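PDB 5GV3: lysosome-associated membrane glycoprotein 2 from Mus musculus, which helps build lysosomes and sustain autophagy, and keeps the lysosomal lumen acidic by directly inhibiting the proton channel TMEM175. Local coordinates for residues V4-T7 with C13-A16; V72-E77 with Y81-I86; P118-F123 with F148-T153. All coordinates share one frame; numbering follows the deposited sequence.

Contact 1. Residues V4-T7 with C13-A16. With NAG (2-acetamido-2-deoxy-beta-D-glucopyranose), chain L.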
loop_
_atom_site.group_PDB
_atom_site.type_symbol
_atom_site.label_atom_id
_atom_site.label_comp_id
_atom_site.label_asym_id
_atom_site.label_seq_id
_atom_site.Cartn_x
_atom_site.Cartn_y
_atom_site.Cartn_z
ATOM N N VAL A 4 0.037 2.128 -10.515
ATOM C CA VAL A 4 1.339 2.766 -10.562
ATOM C C VAL A 4 2.175 2.050 -11.605
ATOM O O VAL A 4 2.591 0.914 -11.399
ATOM C CB VAL A 4 2.017 2.744 -9.183
ATOM C CG1 VAL A 4 3.426 3.325 -9.252
ATOM C CG2 VAL A 4 1.169 3.523 -8.180
ATOM N N ASN A 5 2.375 2.711 -12.738
ATOM C CA ASN A 5 3.111 2.146 -13.855
ATOM C C ASN A 5 4.346 3.001 -14.114
ATOM O O ASN A 5 4.275 4.010 -14.821
ATOM C CB ASN A 5 2.205 2.068 -15.088
ATOM C CG ASN A 5 2.889 1.457 -16.306
ATOM O OD1 ASN A 5 4.052 1.057 -16.261
ATOM N ND2 ASN A 5 2.144 1.372 -17.406
ATOM N N LEU A 6 5.462 2.623 -13.491
ATOM C CA LEU A 6 6.698 3.373 -13.609
ATOM C C LEU A 6 7.517 2.857 -14.786
ATOM O O LEU A 6 7.655 1.649 -14.971
ATOM C CB LEU A 6 7.517 3.252 -12.327
ATOM C CG LEU A 6 6.787 3.671 -11.048
ATOM C CD1 LEU A 6 7.677 3.454 -9.842
ATOM C CD2 LEU A 6 6.363 5.112 -11.160
ATOM N N THR A 7 8.071 3.777 -15.568
ATOM C CA THR A 7 8.847 3.412 -16.747
ATOM C C THR A 7 10.205 4.095 -16.747
ATOM O O THR A 7 10.352 5.195 -16.220
ATOM C CB THR A 7 8.124 3.766 -18.067
ATOM O OG1 THR A 7 7.975 5.189 -18.167
ATOM C CG2 THR A 7 6.754 3.087 -18.159
ATOM N N CYS A 13 9.434 -0.518 -15.539
ATOM C CA CYS A 13 10.344 -1.123 -14.566
ATOM C C CYS A 13 9.605 -1.542 -13.299
ATOM O O CYS A 13 10.119 -2.336 -12.519
ATOM C CB CYS A 13 11.494 -0.177 -14.218
ATOM S SG CYS A 13 11.032 1.536 -13.925
ATOM N N LEU A 14 8.390 -1.028 -13.110
ATOM C CA LEU A 14 7.549 -1.434 -11.979
ATOM C C LEU A 14 6.074 -1.271 -12.347
ATOM O O LEU A 14 5.667 -0.229 -12.853
ATOM C CB LEU A 14 7.868 -0.624 -10.721
ATOM C CG LEU A 14 7.064 -0.944 -9.439
ATOM C CD1 LEU A 14 7.922 -0.789 -8.189
ATOM C CD2 LEU A 14 5.779 -0.105 -9.299
ATOM N N TYR A 15 5.281 -2.307 -12.103
ATOM C CA TYR A 15 3.847 -2.203 -12.312
ATOM C C TYR A 15 3.103 -2.633 -11.052
ATOM O O TYR A 15 3.423 -3.657 -10.444
ATOM C CB TYR A 15 3.383 -3.042 -13.507
ATOM C CG TYR A 15 1.899 -2.872 -13.796
ATOM C CD1 TYR A 15 1.445 -1.843 -14.612
ATOM C CD2 TYR A 15 0.959 -3.729 -13.245
ATOM C CE1 TYR A 15 0.101 -1.674 -14.873
ATOM C CE2 TYR A 15 -0.392 -3.564 -13.499
ATOM C CZ TYR A 15 -0.812 -2.536 -14.311
ATOM O OH TYR A 15 -2.156 -2.365 -14.563
ATOM N N ALA A 16 2.117 -1.836 -10.655
ATOM C CA ALA A 16 1.296 -2.154 -9.500
ATOM C C ALA A 16 -0.154 -1.758 -9.759
ATOM O O ALA A 16 -0.437 -0.629 -10.142
ATOM C CB ALA A 16 1.833 -1.455 -8.258
HETATM C C1 NAG L . 2.663 0.839 -18.625
HETATM C C2 NAG L . 1.592 0.094 -19.452
HETATM C C3 NAG L . 2.128 -0.311 -20.830
HETATM C C4 NAG L . 2.756 0.889 -21.528
HETATM C C5 NAG L . 3.796 1.536 -20.617
HETATM C C6 NAG L . 4.401 2.786 -21.210
HETATM C C7 NAG L . 1.596 -2.176 -18.308
HETATM C C8 NAG L . 3.076 -2.330 -18.541
HETATM N N2 NAG L . 0.998 -1.048 -18.744
HETATM O O3 NAG L . 1.079 -0.846 -21.628
HETATM O O4 NAG L . 3.375 0.473 -22.739
HETATM O O5 NAG L . 3.174 1.928 -19.387
HETATM O O6 NAG L . 3.722 3.948 -20.747
HETATM O O7 NAG L . 0.953 -3.050 -17.736
#

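Contact 2. Residues V72-E77 with Y81-I86. With NAG (2-acetamido-2-deoxy-beta-D-glucopyranose), chain O.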
loop_
_atom_site.group_PDB
_atom_site.type_symbol
_atom_site.label_atom_id
_atom_site.label_comp_id
_atom_site.label_asym_id
_atom_site.label_seq_id
_atom_site.Cartn_x
_atom_site.Cartn_y
_atom_site.Cartn_z
ATOM N N VAL A 72 5.428 1.447 0.605
ATOM C CA VAL A 72 5.843 0.047 0.621
ATOM C C VAL A 72 7.227 -0.103 -0.006
ATOM O O VAL A 72 7.606 0.655 -0.895
ATOM C CB VAL A 72 4.816 -0.866 -0.114
ATOM C CG1 VAL A 72 4.586 -0.409 -1.552
ATOM C CG2 VAL A 72 5.229 -2.342 -0.059
ATOM N N ASN A 73 7.987 -1.072 0.492
ATOM C CA ASN A 73 9.298 -1.400 -0.048
ATOM C C ASN A 73 9.320 -2.664 -0.843
ATOM O O ASN A 73 8.670 -3.646 -0.488
ATOM C CB ASN A 73 10.333 -1.602 1.051
ATOM C CG ASN A 73 11.053 -0.360 1.423
ATOM O OD1 ASN A 73 11.065 0.630 0.692
ATOM N ND2 ASN A 73 11.707 -0.421 2.573
ATOM N N PHE A 74 10.122 -2.638 -1.896
ATOM C CA PHE A 74 10.458 -3.835 -2.641
ATOM C C PHE A 74 11.980 -3.946 -2.687
ATOM O O PHE A 74 12.646 -3.061 -3.201
ATOM C CB PHE A 74 9.855 -3.799 -4.051
ATOM C CG PHE A 74 8.393 -3.431 -4.086
ATOM C CD1 PHE A 74 7.415 -4.386 -3.829
ATOM C CD2 PHE A 74 7.992 -2.139 -4.402
ATOM C CE1 PHE A 74 6.065 -4.056 -3.863
ATOM C CE2 PHE A 74 6.646 -1.802 -4.446
ATOM C CZ PHE A 74 5.680 -2.768 -4.174
ATOM N N THR A 75 12.528 -5.001 -2.098
ATOM C CA THR A 75 13.979 -5.185 -2.045
ATOM C C THR A 75 14.398 -6.432 -2.811
ATOM O O THR A 75 13.965 -7.536 -2.489
ATOM C CB THR A 75 14.503 -5.293 -0.606
ATOM O OG1 THR A 75 14.202 -4.086 0.108
ATOM C CG2 THR A 75 16.008 -5.507 -0.625
ATOM N N LYS A 76 15.253 -6.257 -3.809
ATOM C CA LYS A 76 15.566 -7.345 -4.725
ATOM C C LYS A 76 16.558 -8.353 -4.138
ATOM O O LYS A 76 17.549 -7.974 -3.523
ATOM C CB LYS A 76 16.108 -6.779 -6.036
ATOM C CG LYS A 76 16.355 -7.838 -7.098
ATOM C CD LYS A 76 16.687 -7.217 -8.440
ATOM C CE LYS A 76 17.074 -8.281 -9.452
ATOM N NZ LYS A 76 17.063 -7.755 -10.844
ATOM N N GLU A 77 16.233 -9.634 -4.306
ATOM C CA GLU A 77 17.094 -10.786 -3.987
ATOM C C GLU A 77 17.294 -11.040 -2.493
ATOM O O GLU A 77 18.391 -11.366 -2.039
ATOM C CB GLU A 77 18.432 -10.658 -4.715
ATOM C CG GLU A 77 18.292 -10.931 -6.212
ATOM C CD GLU A 77 19.602 -10.839 -6.959
ATOM O OE1 GLU A 77 20.656 -10.724 -6.301
ATOM O OE2 GLU A 77 19.576 -10.893 -8.207
ATOM N N TYR A 81 12.502 -11.275 -4.423
ATOM C CA TYR A 81 12.371 -9.893 -3.970
ATOM C C TYR A 81 11.310 -9.860 -2.890
ATOM O O TYR A 81 10.346 -10.625 -2.922
ATOM C CB TYR A 81 12.084 -8.889 -5.106
ATOM C CG TYR A 81 10.696 -8.828 -5.727
ATOM C CD1 TYR A 81 9.695 -8.038 -5.167
ATOM C CD2 TYR A 81 10.423 -9.468 -6.922
ATOM C CE1 TYR A 81 8.442 -7.944 -5.749
ATOM C CE2 TYR A 81 9.176 -9.378 -7.514
ATOM C CZ TYR A 81 8.188 -8.618 -6.924
ATOM O OH TYR A 81 6.952 -8.530 -7.515
ATOM N N SER A 82 11.532 -9.004 -1.901
ATOM C CA SER A 82 10.635 -8.933 -0.761
ATOM C C SER A 82 9.744 -7.716 -0.828
ATOM O O SER A 82 10.169 -6.643 -1.259
ATOM C CB SER A 82 11.426 -8.932 0.552
ATOM O OG SER A 82 12.392 -7.895 0.564
ATOM N N ILE A 83 8.503 -7.907 -0.395
ATOM C CA ILE A 83 7.558 -6.826 -0.196
ATOM C C ILE A 83 7.563 -6.566 1.295
ATOM O O ILE A 83 7.204 -7.435 2.085
ATOM C CB ILE A 83 6.150 -7.186 -0.684
ATOM C CG1 ILE A 83 6.173 -7.537 -2.169
ATOM C CG2 ILE A 83 5.199 -6.039 -0.443
ATOM C CD1 ILE A 83 4.883 -8.103 -2.651
ATOM N N HIS A 84 8.001 -5.376 1.678
ATOM C CA HIS A 84 8.421 -5.138 3.048
ATOM C C HIS A 84 8.126 -3.686 3.472
ATOM O O HIS A 84 7.880 -2.827 2.626
ATOM C CB HIS A 84 9.912 -5.507 3.150
ATOM C CG HIS A 84 10.554 -5.155 4.454
ATOM N ND1 HIS A 84 10.000 -5.473 5.668
ATOM C CD2 HIS A 84 11.731 -4.542 4.718
ATOM C CE1 HIS A 84 10.799 -5.046 6.637
ATOM N NE2 HIS A 84 11.837 -4.461 6.084
ATOM N N ASP A 85 8.151 -3.421 4.775
ATOM C CA ASP A 85 8.021 -2.063 5.308
ATOM C C ASP A 85 6.773 -1.335 4.819
ATOM O O ASP A 85 6.845 -0.183 4.398
ATOM C CB ASP A 85 9.244 -1.214 4.946
ATOM C CG ASP A 85 10.532 -1.777 5.499
ATOM O OD1 ASP A 85 10.550 -2.234 6.656
ATOM O OD2 ASP A 85 11.534 -1.765 4.767
ATOM N N ILE A 86 5.632 -2.001 4.871
ATOM C CA ILE A 86 4.392 -1.333 4.549
ATOM C C ILE A 86 4.062 -0.397 5.704
ATOM O O ILE A 86 3.981 -0.821 6.855
ATOM C CB ILE A 86 3.239 -2.319 4.322
ATOM C CG1 ILE A 86 3.578 -3.276 3.180
ATOM C CG2 ILE A 86 1.945 -1.567 4.024
ATOM C CD1 ILE A 86 2.566 -4.384 2.994
HETATM C C1 NAG O . 12.493 0.623 3.152
HETATM C C2 NAG O . 13.990 0.457 2.879
HETATM C C3 NAG O . 14.781 1.528 3.633
HETATM C C4 NAG O . 14.206 2.914 3.347
HETATM C C5 NAG O . 12.698 2.912 3.589
HETATM C C6 NAG O . 12.015 4.214 3.251
HETATM C C7 NAG O . 15.594 -1.419 2.892
HETATM C C8 NAG O . 15.867 -2.807 3.396
HETATM N N2 NAG O . 14.430 -0.881 3.268
HETATM O O3 NAG O . 16.153 1.475 3.264
HETATM O O4 NAG O . 14.817 3.884 4.189
HETATM O O5 NAG O . 12.091 1.910 2.770
HETATM O O6 NAG O . 10.602 4.054 3.259
HETATM O O7 NAG O . 16.396 -0.815 2.188
#

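Contact 3. Residues P118-F123 with F148-T153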
loop_
_atom_site.group_PDB
_atom_site.type_symbol
_atom_site.label_atom_id
_atom_site.label_comp_id
_atom_site.label_asym_id
_atom_site.label_seq_id
_atom_site.Cartn_x
_atom_site.Cartn_y
_atom_site.Cartn_z
ATOM N N PRO A 118 8.828 -14.339 -6.391
ATOM C CA PRO A 118 9.876 -14.629 -7.367
ATOM C C PRO A 118 10.064 -13.502 -8.353
ATOM O O PRO A 118 9.174 -12.675 -8.543
ATOM C CB PRO A 118 9.359 -15.877 -8.088
ATOM C CG PRO A 118 8.411 -16.492 -7.153
ATOM C CD PRO A 118 7.779 -15.369 -6.389
ATOM N N LEU A 119 11.230 -13.481 -8.977
ATOM C CA LEU A 119 11.495 -12.545 -10.046
ATOM C C LEU A 119 10.817 -13.068 -11.294
ATOM O O LEU A 119 10.368 -14.214 -11.323
ATOM C CB LEU A 119 12.994 -12.401 -10.293
ATOM C CG LEU A 119 13.675 -11.107 -9.875
ATOM C CD1 LEU A 119 13.449 -10.860 -8.407
ATOM C CD2 LEU A 119 15.159 -11.187 -10.192
ATOM N N ASP A 120 10.738 -12.219 -12.310
ATOM C CA ASP A 120 10.206 -12.595 -13.616
ATOM C C ASP A 120 8.757 -13.083 -13.621
ATOM O O ASP A 120 8.355 -13.797 -14.532
ATOM C CB ASP A 120 11.093 -13.683 -14.227
ATOM C CG ASP A 120 12.386 -13.127 -14.798
ATOM O OD1 ASP A 120 12.513 -11.886 -14.888
ATOM O OD2 ASP A 120 13.281 -13.925 -15.154
ATOM N N VAL A 121 7.982 -12.754 -12.596
ATOM C CA VAL A 121 6.570 -13.123 -12.611
ATOM C C VAL A 121 5.716 -11.951 -12.157
ATOM O O VAL A 121 6.206 -11.014 -11.524
ATOM C CB VAL A 121 6.273 -14.348 -11.717
ATOM C CG1 VAL A 121 7.171 -15.521 -12.094
ATOM C CG2 VAL A 121 6.424 -13.994 -10.243
ATOM N N ILE A 122 4.426 -12.013 -12.452
ATOM C CA ILE A 122 3.517 -11.015 -11.915
ATOM C C ILE A 122 2.759 -11.645 -10.758
ATOM O O ILE A 122 2.237 -12.755 -10.872
ATOM C CB ILE A 122 2.534 -10.460 -12.979
ATOM C CG1 ILE A 122 1.544 -9.481 -12.334
ATOM C CG2 ILE A 122 1.800 -11.578 -13.697
ATOM C CD1 ILE A 122 1.030 -8.421 -13.282
ATOM N N PHE A 123 2.758 -10.968 -9.616
ATOM C CA PHE A 123 2.053 -11.483 -8.456
ATOM C C PHE A 123 0.582 -11.086 -8.535
ATOM O O PHE A 123 0.252 -9.915 -8.732
ATOM C CB PHE A 123 2.679 -10.972 -7.160
ATOM C CG PHE A 123 1.956 -11.425 -5.936
ATOM C CD1 PHE A 123 2.054 -12.736 -5.508
ATOM C CD2 PHE A 123 1.163 -10.546 -5.218
ATOM C CE1 PHE A 123 1.373 -13.161 -4.379
ATOM C CE2 PHE A 123 0.486 -10.968 -4.089
ATOM C CZ PHE A 123 0.592 -12.279 -3.673
ATOM N N PHE A 148 10.701 -4.701 -10.197
ATOM C CA PHE A 148 11.903 -5.084 -10.923
ATOM C C PHE A 148 11.533 -5.791 -12.218
ATOM O O PHE A 148 11.803 -6.975 -12.395
ATOM C CB PHE A 148 12.803 -5.960 -10.047
ATOM C CG PHE A 148 13.030 -5.396 -8.667
ATOM C CD1 PHE A 148 13.894 -4.328 -8.474
ATOM C CD2 PHE A 148 12.377 -5.927 -7.569
ATOM C CE1 PHE A 148 14.097 -3.798 -7.211
ATOM C CE2 PHE A 148 12.577 -5.408 -6.298
ATOM C CZ PHE A 148 13.439 -4.341 -6.119
ATOM N N VAL A 149 10.883 -5.055 -13.109
ATOM C CA VAL A 149 10.479 -5.601 -14.386
ATOM C C VAL A 149 11.675 -5.612 -15.328
ATOM O O VAL A 149 12.337 -4.594 -15.514
ATOM C CB VAL A 149 9.346 -4.784 -15.007
ATOM C CG1 VAL A 149 8.905 -5.412 -16.315
ATOM C CG2 VAL A 149 8.174 -4.682 -14.033
ATOM N N GLN A 150 11.942 -6.763 -15.932
ATOM C CA GLN A 150 13.088 -6.888 -16.822
ATOM C C GLN A 150 12.674 -6.757 -18.281
ATOM O O GLN A 150 11.561 -7.125 -18.654
ATOM C CB GLN A 150 13.802 -8.219 -16.591
ATOM C CG GLN A 150 14.485 -8.323 -15.237
ATOM C CD GLN A 150 15.080 -9.694 -14.992
ATOM O OE1 GLN A 150 14.930 -10.602 -15.810
ATOM N NE2 GLN A 150 15.757 -9.853 -13.861
ATOM N N ASN A 151 13.591 -6.240 -19.094
ATOM C CA ASN A 151 13.362 -5.990 -20.517
ATOM C C ASN A 151 12.197 -5.040 -20.802
ATOM O O ASN A 151 11.662 -5.026 -21.909
ATOM C CB ASN A 151 13.147 -7.310 -21.266
ATOM C CG ASN A 151 14.375 -8.200 -21.237
ATOM O OD1 ASN A 151 15.480 -7.742 -20.935
ATOM N ND2 ASN A 151 14.193 -9.473 -21.572
ATOM N N GLY A 152 11.783 -4.277 -19.792
ATOM C CA GLY A 152 10.757 -3.263 -19.972
ATOM C C GLY A 152 9.348 -3.795 -20.152
ATOM O O GLY A 152 8.396 -3.031 -20.312
ATOM N N THR A 153 9.222 -5.114 -20.149
ATOM C CA THR A 153 7.947 -5.764 -20.394
ATOM C C THR A 153 7.536 -6.601 -19.207
ATOM O O THR A 153 8.316 -7.416 -18.717
ATOM C CB THR A 153 7.988 -6.660 -21.647
ATOM O OG1 THR A 153 8.685 -5.983 -22.702
ATOM C CG2 THR A 153 6.565 -7.021 -22.090
HETATM O O HOH W 1 10.274 -9.314 -11.472
#

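Contact 1. Residues V4-T7 with C13-A16
Leu6 and Leu14 run side by side, pointing the same way, on the antiparallel hairpin of strands 2-8 and 11-28, part of the first lumenal domain with its LAMP-family beta-prism fold. Their branches meet at Leu6 CD1 and Leu14 CD2, 4.1 Å apart. Leu14 CG is anti to the backbone N (chi1 -180°), and its CD2 branch also comes within 4.2 Å of Val4 CG1, the two side chains crossing at a slant. Ala16 extends this apolar face against Val4, and Ile60 packs over Leu14 and Ala16 from strand 59-64.

Asn5 and Tyr15 form a non-hydrogen-bonded pair on the reverse face. Asn5 CG lies in the plane of the tyrosine ring, at its edge, 4.0 Å from Tyr15 CD1. Asn5 ND2 is covalently linked to C1 of the N-acetylglucosamine, whose acetamide O7 sits over one ring face, 3.3 Å from Tyr15 CE1. Asn5 OD1 is hydrogen-bonded to Thr12, and Tyr15 OH to Glu17.

A straight bond, 168° at hydrogen, joins Val4 N to Ala16 O over 2.8 Å. At the turn end Cys13 and Leu14 both face Leu6 in a classic beta bulge: Leu6 O accepts from Cys13 N at 2.9 Å and, weakly, from Leu14 N at 3.3 Å. Cys13 SG, disulfide-bonded to Cys51, rests 4.2 Å from Leu6 CB.

Contact 2. Residues V72-E77 with Y81-I86
Tyr81 packs beside Phe74, the two side chains projecting the same way; Tyr81 CE1 lies 4.2 Å from Phe74 CD1. With CG between the backbone N and the carbonyl carbon (chi1 75°), the Tyr81 ring stands up from the strand, and its OH is hydrogen-bonded to the backbone N of Ala147. Ser82, on the reverse face, exchanges two backbone bonds with Thr75, and its OG adds a weak one to Thr75 O at 3.5 Å. Thr75 OG1 is buried here with no partner in the model.

Ile83 returns to the Phe74 face. Its CG1 meets the edge of the Phe74 ring, 3.8 Å from CD1, while its CG2 branch lies 3.7 Å from Val72 CG2. These pairs belong to the hairpin of strands 68-76 and 81-91, the central two strands of the four-stranded sheet in this LAMP domain; Leu145 of strand 136-146 touches both Phe74 and Ile83.

His84 pairs its backbone with Asn73 in both directions. Asp85 then adopts a left-handed backbone conformation (phi 54°), with its side chain turned toward the opposing strand. Asp85 OD2 accepts a hydrogen bond from Asn73 ND2 through its anti lone pair at 2.6 Å; the bond is bent (137°) and tilted slightly from the amide plane. That same nitrogen carries an N-acetylglucosamine, whose N2 bonds weakly to Asp85 OD2 at 3.4 Å. Ile86 lies alongside Val72, its CG1 3.8 Å from Val72 CG2.

Contact 3. Residues P118-F123 with F148-T153
Leu119 overlaps the amide end of Gln150, its CD2 methyl 3.9 Å from the atom modelled as Gln150 NE2, with the two side chains crossing at about a right angle. Gln150 reaches this place because its chain leaves the backbone with CG anti to the carbonyl carbon (chi1 -68°) and stays extended beyond CG. Its amide also crosses Asp120: the carboxylate and amide planes stand 85° apart, and Asp120 OD1 comes within 2.9 Å of Gln150 OE1 as modelled. The amide is probably turned over in the model, so its N and O labels carry no weight.

The two backbones stay well apart, with 7.0 Å between the CA atoms of Asp120 and Val149, too far for strand pairing. A water spans the gap instead. It accepts from Asp120 N at 3.1 Å and donates to Phe148 O at 2.9 Å, so each of these backbone groups has a partner. Asp120 has a left-handed backbone conformation (phi 60°), and its carbonyl is hydrogen-bonded to Ser155.

Phe148 turns its ring to meet Tyr81 edge-to-face and also packs on Phe74 and Lys76. Further on from Asp120, the backbone of Ile122 is hydrogen-bonded to Asn157 and Gln159, which ties segment 118-123 to the region of strand 158-160.

Beyond Gln150 the chain reverses. Thr153 OG1 donates to Asn151 O at 3.2 Å from well above the carbonyl plane, and Thr153 N bonds only weakly to Gln150 O at 3.4 Å. Asn151, a predicted glycosylation site, carries no sugar in this structure. The contact is thus a small, water-bridged meeting of two surface loops, the second of which ends in a type I' beta turn from Gln150 to Thr153, with Asn151 and Gly152 at its corners.

How the contacts relate
From the N terminus, contact 1 closes first, as the hairpin of strands 2-8 and 11-28 in the larger, seven-stranded sheet. Contact 2 follows as a second hairpin, in the four-stranded sheet. Contact 3 comes last and closes a longer loop that includes strands 122-125, 129-133 and 136-146. The three are in series, neither nested nor crossed, yet they meet in space. Leu14 of contact 1 packs on Phe74 of contact 2, bringing the two sheets together. Segment 148-153 touches both hairpins, and on the side of contact 1 Val149 N probably hydrogen-bonds to Cys13 O. Leu119 of contact 3 also packs on Lys76 of contact 2.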